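Local coordinates for protein indole-3-acetic acid-amido synthetase GH3.15 (Arabidopsis thaliana, PDB 6E1Q) that conjugates glutamine, and possibly cysteine, to the auxin precursor indole-3-butyric acid, and glutamine to the herbicide 2,4-DB, at the expense of ATP, at residues L20-V31 against T349-F357; T42-N50 against V62-Y73. All coordinates share one frame; numbering follows the deposited sequence. Where two conformers were deposited one is given.

Both contacts draw on the N-terminal helices of this acyl-adenylating enzyme, and their centres lie about 23 Å apart, with about 9 Å between nearest atoms. Contact 1 sets the end of helix 10-22 and the start of helix 24-38 against the turn joining strands 348-350 and 356-361, bringing N-terminal and central family regions together across more than 300 residues. Contact 2 is local: helix 43-49, the next helix after 24-38, meets the chain leading into helix 67-78 and its first turns, and both its segments fall between those of contact 1 in sequence. Helix 24-38 links them, since Leu36 packs on Leu45 and Leu49. Contact 1 lies nearer the acyl-substrate pocket, through Ile351 beside Phe332.

Contact 1. Residues L20-V31 against T349-F357; sequences LTTNVKQIQDSV and TIIPCMGYF
Gln28 carries its amide into the turn and its exit at Pro352-Phe357, and spends all of it on backbone. From CB, CG lies anti to the carbonyl carbon (chi1 -80°), and the chain bends at chi2 (-70°), which swings the amide toward the turn. CD comes to 3.8 Å from Gly355 O. At the tip, OE1 takes the N-H of Phe357 at 3.0 Å, in the carbonyl plane and on a lone pair, the bond nearly straight at 171°. NE2 gives to Gly355 O and to Pro352 O, each 2.8 Å away; both acceptors lie near the amide plane, though the second bond is more bent. Three bonds thus fix which way the amide is flipped. OE1 is also 3.6 Å from Tyr356 CD1, whose ring plane nearly parallels the amide, and NE2 3.7 Å from Phe357 CD2. With an alanine here, these backbone atoms would probably lose their partners, leaving a gap between helix and turn. Gln28 holds the type I beta turn Ile351-Met354 through Pro352 O, and its exit into strand 356-361 through Gly355 O and Phe357 N. Pro352 is wedged between the two helices: CG sits 3.7 Å from Val24 CG1 and against Leu20 O, CB against Ile27 CG2. Val31 straddles the far end of the turn, CG2 on Pro352 O and CG1 3.6 Å from Gly355 C. Thr21 CG2 touches Thr349 CG2, its hydroxyl bonded back to Leu17 O.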
loop_
_atom_site.group_PDB
_atom_site.type_symbol
_atom_site.label_atom_id
_atom_site.label_comp_id
_atom_site.label_asym_id
_atom_site.label_seq_id
_atom_site.Cartn_x
_atom_site.Cartn_y
_atom_site.Cartn_z
ATOM N N LEU A 20 -20.413 16.841 1.986
ATOM C CA LEU A 20 -19.749 16.209 0.848
ATOM C C LEU A 20 -20.300 14.821 0.556
ATOM O O LEU A 20 -20.328 14.406 -0.602
ATOM C CB LEU A 20 -18.243 16.109 1.092
ATOM C CG LEU A 20 -17.474 17.431 1.077
ATOM C CD1 LEU A 20 -16.013 17.222 1.506
ATOM C CD2 LEU A 20 -17.531 18.081 -0.291
ATOM N N THR A 21 -20.720 14.080 1.579
ATOM C CA THR A 21 -21.252 12.735 1.377
ATOM C C THR A 21 -22.772 12.715 1.248
ATOM O O THR A 21 -23.359 11.637 1.098
ATOM C CB THR A 21 -20.803 11.829 2.521
ATOM O OG1 THR A 21 -21.163 12.427 3.774
ATOM C CG2 THR A 21 -19.282 11.652 2.472
ATOM N N THR A 22 -23.422 13.880 1.295
ATOM C CA THR A 22 -24.870 13.975 1.132
ATOM C C THR A 22 -25.259 14.454 -0.263
ATOM O O THR A 22 -26.145 13.881 -0.893
ATOM C CB THR A 22 -25.460 14.907 2.204
ATOM O OG1 THR A 22 -25.212 14.339 3.498
ATOM C CG2 THR A 22 -26.992 15.126 2.013
ATOM N N ASN A 23 -24.589 15.481 -0.768
ATOM C CA ASN A 23 -24.907 16.051 -2.077
ATOM C C ASN A 23 -24.063 15.427 -3.180
ATOM O O ASN A 23 -23.457 16.114 -4.004
ATOM C CB ASN A 23 -24.728 17.558 -2.026
ATOM C CG ASN A 23 -25.513 18.170 -0.904
ATOM O OD1 ASN A 23 -26.710 17.939 -0.801
ATOM N ND2 ASN A 23 -24.849 18.935 -0.045
ATOM N N VAL A 24 -24.059 14.096 -3.211
ATOM C CA VAL A 24 -23.095 13.377 -4.039
ATOM C C VAL A 24 -23.392 13.590 -5.522
ATOM O O VAL A 24 -22.498 13.922 -6.305
ATOM C CB VAL A 24 -23.087 11.887 -3.647
ATOM C CG1 VAL A 24 -22.006 11.116 -4.416
ATOM C CG2 VAL A 24 -22.886 11.743 -2.118
ATOM N N LYS A 25 -24.655 13.438 -5.922
ATOM C CA LYS A 25 -25.002 13.548 -7.337
ATOM C C LYS A 25 -24.686 14.944 -7.867
ATOM O O LYS A 25 -24.070 15.094 -8.932
ATOM C CB LYS A 25 -26.487 13.172 -7.532
ATOM C CG LYS A 25 -26.936 13.160 -8.987
ATOM C CD LYS A 25 -26.891 11.720 -9.543
ATOM C CE LYS A 25 -27.005 11.650 -11.071
ATOM N NZ LYS A 25 -26.465 10.369 -11.626
ATOM N N GLN A 26 -25.042 15.975 -7.098
ATOM C CA GLN A 26 -24.782 17.348 -7.513
ATOM C C GLN A 26 -23.285 17.638 -7.578
ATOM O O GLN A 26 -22.815 18.304 -8.506
ATOM C CB GLN A 26 -25.475 18.317 -6.556
ATOM C CG GLN A 26 -26.949 17.977 -6.274
ATOM C CD GLN A 26 -27.151 17.144 -5.001
ATOM O OE1 GLN A 26 -26.944 15.927 -4.994
ATOM N NE2 GLN A 26 -27.559 17.804 -3.922
ATOM N N ILE A 27 -22.516 17.157 -6.599
ATOM C CA ILE A 27 -21.086 17.441 -6.598
ATOM C C ILE A 27 -20.400 16.741 -7.766
ATOM O O ILE A 27 -19.597 17.343 -8.490
ATOM C CB ILE A 27 -20.455 17.050 -5.249
ATOM C CG1 ILE A 27 -21.011 17.945 -4.136
ATOM C CG2 ILE A 27 -18.941 17.195 -5.339
ATOM C CD1 ILE A 27 -20.633 17.506 -2.733
ATOM N N GLN A 28 -20.698 15.459 -7.965
ATOM C CA GLN A 28 -20.161 14.747 -9.122
ATOM C C GLN A 28 -20.425 15.498 -10.426
ATOM O O GLN A 28 -19.500 15.745 -11.209
ATOM C CB GLN A 28 -20.749 13.342 -9.180
ATOM C CG GLN A 28 -20.063 12.379 -8.226
ATOM C CD GLN A 28 -18.653 12.036 -8.662
ATOM O OE1 GLN A 28 -18.462 11.180 -9.517
ATOM N NE2 GLN A 28 -17.656 12.696 -8.072
ATOM N N ASP A 29 -21.683 15.889 -10.668
ATOM C CA ASP A 29 -22.005 16.576 -11.917
ATOM C C ASP A 29 -21.275 17.913 -12.009
ATOM O O ASP A 29 -20.844 18.321 -13.096
ATOM C CB ASP A 29 -23.519 16.782 -12.044
ATOM C CG ASP A 29 -24.284 15.471 -12.165
ATOM O OD1 ASP A 29 -23.643 14.394 -12.182
ATOM O OD2 ASP A 29 -25.530 15.514 -12.220
ATOM N N SER A 30 -21.113 18.600 -10.873
ATOM C CA SER A 30 -20.348 19.845 -10.853
ATOM C C SER A 30 -18.886 19.603 -11.213
ATOM O O SER A 30 -18.301 20.362 -11.995
ATOM C CB SER A 30 -20.441 20.491 -9.476
ATOM O OG SER A 30 -21.591 21.303 -9.373
ATOM N N VAL A 31 -18.284 18.557 -10.635
ATOM C CA VAL A 31 -16.891 18.208 -10.927
ATOM C C VAL A 31 -16.711 17.947 -12.417
ATOM O O VAL A 31 -15.805 18.492 -13.060
ATOM C CB VAL A 31 -16.459 16.985 -10.091
ATOM C CG1 VAL A 31 -15.124 16.427 -10.595
ATOM C CG2 VAL A 31 -16.391 17.331 -8.609
ATOM N N THR A 349 -15.340 5.232 1.862
ATOM C CA THR A 349 -16.374 6.051 1.263
ATOM C C THR A 349 -15.731 6.947 0.211
ATOM O O THR A 349 -14.769 7.653 0.509
ATOM C CB THR A 349 -17.037 6.898 2.342
ATOM O OG1 THR A 349 -17.595 6.047 3.355
ATOM C CG2 THR A 349 -18.132 7.768 1.739
ATOM N N ILE A 350 -16.256 6.916 -1.015
ATOM C CA ILE A 350 -15.728 7.758 -2.087
ATOM C C ILE A 350 -16.086 9.210 -1.819
ATOM O O ILE A 350 -17.213 9.529 -1.422
ATOM C CB ILE A 350 -16.267 7.290 -3.450
ATOM C CG1 ILE A 350 -15.856 5.841 -3.716
ATOM C CG2 ILE A 350 -15.769 8.178 -4.561
ATOM C CD1 ILE A 350 -14.352 5.623 -3.709
ATOM N N ILE A 351 -15.119 10.108 -2.000
ATOM C CA ILE A 351 -15.308 11.522 -1.696
ATOM C C ILE A 351 -15.595 12.258 -3.009
ATOM O O ILE A 351 -14.684 12.387 -3.843
ATOM C CB ILE A 351 -14.096 12.109 -0.965
ATOM C CG1 ILE A 351 -13.919 11.368 0.361
ATOM C CG2 ILE A 351 -14.304 13.589 -0.699
ATOM C CD1 ILE A 351 -15.171 11.468 1.296
ATOM N N PRO A 352 -16.815 12.779 -3.205
ATOM C CA PRO A 352 -17.250 13.218 -4.543
ATOM C C PRO A 352 -16.511 14.413 -5.118
ATOM O O PRO A 352 -16.662 14.683 -6.316
ATOM C CB PRO A 352 -18.726 13.600 -4.325
ATOM C CG PRO A 352 -19.115 12.991 -3.067
ATOM C CD PRO A 352 -17.909 12.828 -2.223
ATOM N N CYS A 353 -15.800 15.193 -4.319
ATOM C CA CYS A 353 -15.174 16.376 -4.892
ATOM C C CYS A 353 -13.774 16.105 -5.423
ATOM O O CYS A 353 -13.174 17.002 -6.023
ATOM C CB CYS A 353 -15.124 17.506 -3.860
ATOM S SG CYS A 353 -14.172 17.058 -2.440
ATOM N N MET A 354 -13.241 14.893 -5.227
ATOM C CA MET A 354 -11.854 14.602 -5.586
ATOM C C MET A 354 -11.684 14.204 -7.048
ATOM O O MET A 354 -10.549 14.056 -7.507
ATOM C CB MET A 354 -11.300 13.495 -4.687
ATOM C CG MET A 354 -11.430 13.822 -3.204
ATOM S SD MET A 354 -10.633 15.404 -2.792
ATOM C CE MET A 354 -8.920 14.958 -3.092
ATOM N N GLY A 355 -12.774 14.051 -7.780
ATOM C CA GLY A 355 -12.730 13.607 -9.159
ATOM C C GLY A 355 -14.099 13.122 -9.564
ATOM O O GLY A 355 -15.011 13.041 -8.749
ATOM N N TYR A 356 -14.244 12.837 -10.853
ATOM C CA TYR A 356 -15.466 12.231 -11.378
ATOM C C TYR A 356 -15.238 10.731 -11.488
ATOM O O TYR A 356 -14.311 10.291 -12.178
ATOM C CB TYR A 356 -15.860 12.812 -12.739
ATOM C CG TYR A 356 -17.205 12.301 -13.238
ATOM C CD1 TYR A 356 -18.394 12.782 -12.701
ATOM C CD2 TYR A 356 -17.281 11.325 -14.229
ATOM C CE1 TYR A 356 -19.619 12.319 -13.144
ATOM C CE2 TYR A 356 -18.509 10.848 -14.678
ATOM C CZ TYR A 356 -19.676 11.355 -14.133
ATOM O OH TYR A 356 -20.908 10.904 -14.561
ATOM N N PHE A 357 -16.088 9.957 -10.820
ATOM C CA PHE A 357 -15.842 8.541 -10.572
ATOM C C PHE A 357 -16.909 7.702 -11.254
ATOM O O PHE A 357 -18.095 7.819 -10.932
ATOM C CB PHE A 357 -15.831 8.244 -9.072
ATOM C CG PHE A 357 -14.795 9.014 -8.304
ATOM C CD1 PHE A 357 -13.450 8.724 -8.453
ATOM C CD2 PHE A 357 -15.163 10.007 -7.421
ATOM C CE1 PHE A 357 -12.496 9.429 -7.746
ATOM C CE2 PHE A 357 -14.226 10.696 -6.707
ATOM C CZ PHE A 357 -12.881 10.413 -6.878
#

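Contact 2. Residues T42-N50 against V62-Y73; sequences TEYLRGFLN and VPVVTYEDIRSY
With Tyr44 CG anti to the backbone N (chi1 -170°) and Tyr73 CG anti to the carbonyl carbon (chi1 -62°), the two side chains cross at about a right angle. The result is a T-shaped pair. Tyr44 presents its CD1 edge to a face of Tyr73, 3.7 Å from Tyr73 CZ, with the centroids 5.1 Å apart and the planes at 80°. Beyond that edge, Tyr44 OH rests against Val65 CG1 and Ile70 CG2, and donates to a water at 2.6 Å that in turn donates to Pro63 O. The water thus bridges the phenol and Pro63 O, and lies in the plane of the Tyr44 ring. Around these rings the fold is helix 43-49 and the start of helix 67-78, within the GH3 N-terminal family region, whose segment axes come no closer than 12.6 Å; the chain at Val62-Val65 comes just before the second helix. There Pro63 meets Phe48 in a CH-pi contact, its CD over the centre of the ring face, 3.5 Å from the centroid. Next to it Val62 CG2 packs against Leu49 CG at 3.9 Å, with Phe48 CB and Leu45 CD1 nearby. Glu43 is extended, and its OE2 passes 3.8 Å from Tyr73 CE1 while forming a salt bridge with Arg76. The Tyr402 ring meets that of Tyr44 with the planes nearly parallel.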
loop_
_atom_site.group_PDB
_atom_site.type_symbol
_atom_site.label_atom_id
_atom_site.label_comp_id
_atom_site.label_asym_id
_atom_site.label_seq_id
_atom_site.Cartn_x
_atom_site.Cartn_y
_atom_site.Cartn_z
ATOM N N THR A 42 -7.662 21.204 -24.493
ATOM C CA THR A 42 -6.517 20.298 -24.482
ATOM C C THR A 42 -6.534 19.431 -25.736
ATOM O O THR A 42 -7.587 19.171 -26.329
ATOM C CB THR A 42 -6.507 19.386 -23.248
ATOM O OG1 THR A 42 -7.663 18.531 -23.259
ATOM C CG2 THR A 42 -6.458 20.195 -21.964
ATOM N N GLU A 43 -5.352 18.986 -26.154
ATOM C CA GLU A 43 -5.302 18.103 -27.315
ATOM C C GLU A 43 -6.107 16.839 -27.061
ATOM O O GLU A 43 -6.862 16.392 -27.924
ATOM C CB GLU A 43 -3.853 17.754 -27.662
ATOM C CG GLU A 43 -3.753 16.639 -28.676
ATOM C CD GLU A 43 -2.324 16.309 -29.084
ATOM O OE1 GLU A 43 -1.439 17.201 -29.059
ATOM O OE2 GLU A 43 -2.091 15.140 -29.437
ATOM N N TYR A 44 -5.999 16.281 -25.855
ATOM C CA TYR A 44 -6.677 15.021 -25.559
ATOM C C TYR A 44 -8.196 15.168 -25.628
ATOM O O TYR A 44 -8.877 14.400 -26.318
ATOM C CB TYR A 44 -6.257 14.499 -24.179
ATOM C CG TYR A 44 -6.752 13.087 -23.952
ATOM C CD1 TYR A 44 -5.998 12.004 -24.377
ATOM C CD2 TYR A 44 -7.997 12.836 -23.366
ATOM C CE1 TYR A 44 -6.442 10.716 -24.213
ATOM C CE2 TYR A 44 -8.449 11.539 -23.194
ATOM C CZ TYR A 44 -7.657 10.482 -23.617
ATOM O OH TYR A 44 -8.062 9.181 -23.474
ATOM N N LEU A 45 -8.750 16.144 -24.910
ATOM C CA LEU A 45 -10.206 16.213 -24.792
ATOM C C LEU A 45 -10.846 16.713 -26.078
ATOM O O LEU A 45 -11.898 16.208 -26.491
ATOM C CB LEU A 45 -10.595 17.102 -23.610
ATOM C CG LEU A 45 -11.862 16.709 -22.861
ATOM C CD1 LEU A 45 -11.827 15.221 -22.531
ATOM C CD2 LEU A 45 -11.996 17.559 -21.603
ATOM N N ARG A 46 -10.223 17.699 -26.730
ATOM C CA ARG A 46 -10.809 18.279 -27.933
ATOM C C ARG A 46 -10.942 17.235 -29.036
ATOM O O ARG A 46 -11.894 17.274 -29.825
ATOM C CB ARG A 46 -9.967 19.472 -28.404
ATOM C CG ARG A 46 -10.255 19.953 -29.829
ATOM C CD ARG A 46 -9.024 19.846 -30.728
ATOM N NE ARG A 46 -7.910 20.648 -30.225
ATOM C CZ ARG A 46 -6.625 20.347 -30.397
ATOM N NH1 ARG A 46 -6.278 19.249 -31.054
ATOM N NH2 ARG A 46 -5.685 21.138 -29.898
ATOM N N GLY A 47 -10.013 16.278 -29.087
ATOM C CA GLY A 47 -10.082 15.233 -30.088
ATOM C C GLY A 47 -11.314 14.363 -29.983
ATOM O O GLY A 47 -11.735 13.766 -30.983
ATOM N N PHE A 48 -11.917 14.288 -28.803
ATOM C CA PHE A 48 -13.124 13.497 -28.602
ATOM C C PHE A 48 -14.386 14.332 -28.470
ATOM O O PHE A 48 -15.445 13.905 -28.921
ATOM C CB PHE A 48 -12.976 12.615 -27.351
ATOM C CG PHE A 48 -11.908 11.563 -27.473
ATOM C CD1 PHE A 48 -11.997 10.574 -28.446
ATOM C CD2 PHE A 48 -10.828 11.550 -26.606
ATOM C CE1 PHE A 48 -11.013 9.603 -28.571
ATOM C CE2 PHE A 48 -9.833 10.573 -26.720
ATOM C CZ PHE A 48 -9.927 9.599 -27.705
ATOM N N LEU A 49 -14.308 15.507 -27.848
ATOM C CA LEU A 49 -15.501 16.269 -27.493
ATOM C C LEU A 49 -15.728 17.483 -28.379
ATOM O O LEU A 49 -16.875 17.925 -28.516
ATOM C CB LEU A 49 -15.424 16.721 -26.023
ATOM C CG LEU A 49 -15.684 15.612 -25.001
ATOM C CD1 LEU A 49 -15.552 16.106 -23.572
ATOM C CD2 LEU A 49 -17.070 15.031 -25.234
ATOM N N ASN A 50 -14.664 18.023 -28.980
ATOM C CA ASN A 50 -14.743 19.201 -29.846
ATOM C C ASN A 50 -15.488 20.346 -29.163
ATOM O O ASN A 50 -16.244 21.090 -29.793
ATOM C CB ASN A 50 -15.377 18.855 -31.194
ATOM C CG ASN A 50 -14.513 17.910 -32.019
ATOM O OD1 ASN A 50 -14.787 16.709 -32.099
ATOM N ND2 ASN A 50 -13.468 18.451 -32.640
ATOM N N VAL A 62 -15.916 9.856 -25.186
ATOM C CA VAL A 62 -14.614 9.716 -24.512
ATOM C C VAL A 62 -14.429 8.250 -24.181
ATOM O O VAL A 62 -15.264 7.659 -23.489
ATOM C CB VAL A 62 -14.547 10.593 -23.256
ATOM C CG1 VAL A 62 -13.258 10.312 -22.482
ATOM C CG2 VAL A 62 -14.661 12.076 -23.644
ATOM N N PRO A 63 -13.353 7.611 -24.650
ATOM C CA PRO A 63 -13.180 6.180 -24.407
ATOM C C PRO A 63 -12.676 5.886 -23.003
ATOM O O PRO A 63 -11.997 6.694 -22.359
ATOM C CB PRO A 63 -12.139 5.781 -25.459
ATOM C CG PRO A 63 -11.281 7.004 -25.564
ATOM C CD PRO A 63 -12.230 8.175 -25.423
ATOM N N VAL A 64 -13.014 4.691 -22.533
ATOM C CA VAL A 64 -12.463 4.183 -21.282
ATOM C C VAL A 64 -11.090 3.601 -21.586
ATOM O O VAL A 64 -10.962 2.709 -22.429
ATOM C CB VAL A 64 -13.393 3.136 -20.650
ATOM C CG1 VAL A 64 -12.849 2.689 -19.299
ATOM C CG2 VAL A 64 -14.793 3.710 -20.494
ATOM N N VAL A 65 -10.063 4.098 -20.895
ATOM C CA VAL A 65 -8.689 3.812 -21.269
ATOM C C VAL A 65 -7.933 3.233 -20.085
ATOM O O VAL A 65 -8.358 3.341 -18.932
ATOM C CB VAL A 65 -7.973 5.071 -21.788
ATOM C CG1 VAL A 65 -8.647 5.560 -23.044
ATOM C CG2 VAL A 65 -7.968 6.155 -20.710
ATOM N N THR A 66 -6.798 2.608 -20.397
ATOM C CA THR A 66 -5.796 2.190 -19.428
ATOM C C THR A 66 -4.563 3.069 -19.576
ATOM O O THR A 66 -4.444 3.846 -20.526
ATOM C CB THR A 66 -5.385 0.731 -19.625
ATOM O OG1 THR A 66 -4.849 0.571 -20.946
ATOM C CG2 THR A 66 -6.568 -0.212 -19.415
ATOM N N TYR A 67 -3.624 2.913 -18.634
ATOM C CA TYR A 67 -2.342 3.604 -18.738
ATOM C C TYR A 67 -1.683 3.335 -20.082
ATOM O O TYR A 67 -1.117 4.250 -20.698
ATOM C CB TYR A 67 -1.409 3.178 -17.609
ATOM C CG TYR A 67 -0.132 3.987 -17.605
ATOM C CD1 TYR A 67 -0.094 5.240 -17.021
ATOM C CD2 TYR A 67 1.025 3.518 -18.236
ATOM C CE1 TYR A 67 1.070 5.995 -17.021
ATOM C CE2 TYR A 67 2.195 4.269 -18.242
ATOM C CZ TYR A 67 2.203 5.510 -17.626
ATOM O OH TYR A 67 3.334 6.279 -17.604
ATOM N N GLU A 68 -1.774 2.096 -20.569
ATOM C CA GLU A 68 -1.156 1.752 -21.846
ATOM C C GLU A 68 -1.669 2.638 -22.977
ATOM O O GLU A 68 -0.907 3.012 -23.876
ATOM C CB GLU A 68 -1.414 0.283 -22.177
ATOM C CG GLU A 68 -0.593 -0.719 -21.386
ATOM C CD GLU A 68 -0.887 -0.707 -19.893
ATOM O OE1 GLU A 68 0.001 -1.133 -19.137
ATOM O OE2 GLU A 68 -1.990 -0.287 -19.472
ATOM N N ASP A 69 -2.958 2.987 -22.957
ATOM C CA ASP A 69 -3.513 3.740 -24.079
ATOM C C ASP A 69 -3.062 5.195 -24.066
ATOM O O ASP A 69 -3.040 5.839 -25.116
ATOM C CB ASP A 69 -5.047 3.695 -24.076
ATOM C CG ASP A 69 -5.606 2.285 -24.062
ATOM O OD1 ASP A 69 -5.207 1.450 -24.906
ATOM O OD2 ASP A 69 -6.467 2.021 -23.194
ATOM N N ILE A 70 -2.748 5.752 -22.900
ATOM C CA ILE A 70 -2.429 7.170 -22.817
ATOM C C ILE A 70 -0.963 7.431 -22.492
ATOM O O ILE A 70 -0.572 8.597 -22.351
ATOM C CB ILE A 70 -3.359 7.891 -21.819
ATOM C CG1 ILE A 70 -3.376 7.204 -20.455
ATOM C CG2 ILE A 70 -4.785 7.903 -22.360
ATOM C CD1 ILE A 70 -2.362 7.720 -19.482
ATOM N N ARG A 71 -0.128 6.391 -22.409
ATOM C CA ARG A 71 1.270 6.603 -22.041
ATOM C C ARG A 71 1.975 7.579 -22.982
ATOM O O ARG A 71 2.867 8.333 -22.550
ATOM C CB ARG A 71 2.005 5.266 -22.028
ATOM C CG ARG A 71 3.481 5.354 -21.693
ATOM C CD ARG A 71 4.122 3.973 -21.755
ATOM N NE ARG A 71 5.522 4.035 -21.347
ATOM C CZ ARG A 71 6.353 3.004 -21.393
ATOM N NH1 ARG A 71 5.924 1.822 -21.838
ATOM N NH2 ARG A 71 7.612 3.157 -20.995
ATOM N N SER A 72 1.594 7.586 -24.264
ATOM C CA SER A 72 2.292 8.431 -25.230
ATOM C C SER A 72 2.156 9.915 -24.892
ATOM O O SER A 72 3.111 10.682 -25.066
ATOM C CB SER A 72 1.773 8.154 -26.639
ATOM O OG SER A 72 0.420 8.564 -26.756
ATOM N N TYR A 73 0.969 10.345 -24.430
ATOM C CA TYR A 73 0.805 11.727 -23.986
ATOM C C TYR A 73 1.776 12.056 -22.855
ATOM O O TYR A 73 2.414 13.115 -22.851
ATOM C CB TYR A 73 -0.654 11.981 -23.552
ATOM C CG TYR A 73 -1.619 11.798 -24.692
ATOM C CD1 TYR A 73 -1.907 12.844 -25.559
ATOM C CD2 TYR A 73 -2.192 10.553 -24.946
ATOM C CE1 TYR A 73 -2.776 12.667 -26.645
ATOM C CE2 TYR A 73 -3.064 10.365 -26.019
ATOM C CZ TYR A 73 -3.357 11.428 -26.860
ATOM O OH TYR A 73 -4.218 11.241 -27.928
HETATM O O HOH W 1 -10.291 8.796 -22.206
#